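Local coordinates for BH2092 protein (Bacillus halodurans, PDB 3NHV) that is of unknown function but carries a rhodanese-like domain, the fold of sulfurtransferases and their relatives, at the interface of chains A and B. Numbering follows the deposited sequence. Chains: chain A/B, BH2092 protein.

The interface of chains A and B. Residues chain A 82, 109-110, 113, 129-130; chain B 110, 113.
A:Glu109 sets CG anti to its backbone N (chi1 173°) and runs on extended, so its carboxylate reaches toward chain B. B:Tyr110 reaches back, its phenol tip to tip with that carboxylate. The hydroxyl OH of B:Tyr110 donates a hydrogen bond to OE1 of A:Glu109 at 2.5 Å, on the syn lone pair. The carboxylate carbon of A:Glu109 lies at the ring edge, in plane, with carboxylate and ring turned 35° apart. The anti lone pair of A:Glu109 OE1 accepts a hydrogen bond from the ammonium NZ of A:Lys113 at 2.5 Å, which is also a salt bridge within chain A. One oxygen thus accepts two donors, and the lysine would be expected to favour a charged carboxylate. An alanine here has no carboxylate for the phenol or A:Lys113, which would probably loosen the hold on B:Tyr110 and leave the lysine less fixed. A:Phe129 crosses the B:Tyr110 ring at about a right angle, with its CE2 3.8 Å from B:Tyr110 CE1. The extended B:Lys113 chain passes obliquely over one face of A:Phe129, CD coming to 3.6 Å from CE2 of that ring. Within chain B, CD of B:Lys113 also lies above one face of the B:Tyr110 ring, offset toward the rim. A water links the backbone O atoms of A:Trp130 and B:Lys113. The patch packs helix 107-113 of chain B against the same helix and the loop at A:Phe129 and A:Trp130 in chain A, though the structure alone does not show that this pairing is biological.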
# COMPACT_ATOMS: atom_id res chain seq x y z
N PRO A 82 5.13 -2.86 3.10
CA PRO A 82 3.73 -2.45 2.95
C PRO A 82 2.83 -2.96 4.06
O PRO A 82 1.86 -2.31 4.44
CB PRO A 82 3.34 -3.03 1.60
CG PRO A 82 4.62 -3.06 0.85
CD PRO A 82 5.60 -3.54 1.88
N GLU A 109 11.90 -4.10 2.40
CA GLU A 109 11.50 -5.25 1.59
C GLU A 109 11.67 -4.92 0.12
O GLU A 109 12.35 -5.64 -0.62
CB GLU A 109 10.05 -5.64 1.87
CG GLU A 109 9.52 -6.72 0.93
CD GLU A 109 8.04 -7.00 1.11
OE1 GLU A 109 7.40 -7.44 0.13
OE2 GLU A 109 7.51 -6.80 2.23
N TYR A 110 11.05 -3.83 -0.32
CA TYR A 110 11.13 -3.44 -1.72
C TYR A 110 12.46 -2.80 -2.09
O TYR A 110 12.83 -2.79 -3.26
CB TYR A 110 9.96 -2.52 -2.07
CG TYR A 110 8.75 -3.32 -2.51
CD1 TYR A 110 8.59 -3.69 -3.83
CD2 TYR A 110 7.83 -3.77 -1.57
CE1 TYR A 110 7.52 -4.50 -4.22
CE2 TYR A 110 6.77 -4.58 -1.94
CZ TYR A 110 6.62 -4.95 -3.27
OH TYR A 110 5.58 -5.77 -3.63
N LYS A 113 14.01 -5.88 -3.10
CA LYS A 113 13.39 -6.41 -4.31
C LYS A 113 13.80 -5.58 -5.51
O LYS A 113 14.00 -6.12 -6.60
CB LYS A 113 11.86 -6.39 -4.19
CG LYS A 113 11.31 -7.40 -3.21
CD LYS A 113 9.79 -7.37 -3.19
CE LYS A 113 9.24 -8.47 -2.28
NZ LYS A 113 7.76 -8.37 -2.15
N PHE A 129 11.12 -10.88 5.17
CA PHE A 129 9.92 -10.48 5.90
C PHE A 129 10.05 -10.63 7.40
O PHE A 129 10.86 -11.42 7.89
CB PHE A 129 8.71 -11.30 5.45
CG PHE A 129 8.52 -11.37 3.97
CD1 PHE A 129 9.03 -12.44 3.24
CD2 PHE A 129 7.84 -10.37 3.29
CE1 PHE A 129 8.85 -12.52 1.86
CE2 PHE A 129 7.65 -10.43 1.92
CZ PHE A 129 8.15 -11.51 1.20
N TRP A 130 9.25 -9.87 8.13
CA TRP A 130 9.24 -9.94 9.58
C TRP A 130 8.64 -11.31 9.93
O TRP A 130 7.66 -11.73 9.32
CB TRP A 130 8.36 -8.83 10.14
CG TRP A 130 8.23 -8.86 11.61
CD1 TRP A 130 9.19 -8.57 12.52
CD2 TRP A 130 7.05 -9.18 12.35
NE1 TRP A 130 8.69 -8.68 13.80
CE2 TRP A 130 7.37 -9.06 13.72
CE3 TRP A 130 5.75 -9.56 11.99
CZ2 TRP A 130 6.44 -9.30 14.73
CZ3 TRP A 130 4.83 -9.80 12.99
CH2 TRP A 130 5.18 -9.67 14.35
N TYR B 110 0.09 -10.86 3.26
CA TYR B 110 1.21 -10.58 4.13
C TYR B 110 1.09 -11.22 5.51
O TYR B 110 2.07 -11.31 6.25
CB TYR B 110 1.45 -9.07 4.22
CG TYR B 110 2.36 -8.57 3.12
CD1 TYR B 110 3.75 -8.55 3.29
CD2 TYR B 110 1.84 -8.19 1.87
CE1 TYR B 110 4.60 -8.18 2.24
CE2 TYR B 110 2.69 -7.82 0.82
CZ TYR B 110 4.07 -7.81 1.02
OH TYR B 110 4.91 -7.47 -0.01
N LYS B 113 2.79 -14.43 4.75
CA LYS B 113 4.20 -14.18 4.50
C LYS B 113 4.92 -13.90 5.82
O LYS B 113 6.06 -14.31 6.00
CB LYS B 113 4.40 -12.98 3.56
CG LYS B 113 4.23 -13.29 2.08
CD LYS B 113 4.48 -12.06 1.22
CE LYS B 113 4.18 -12.32 -0.25
NZ LYS B 113 4.29 -11.08 -1.10
O HOH W 1 8.00 -14.45 8.29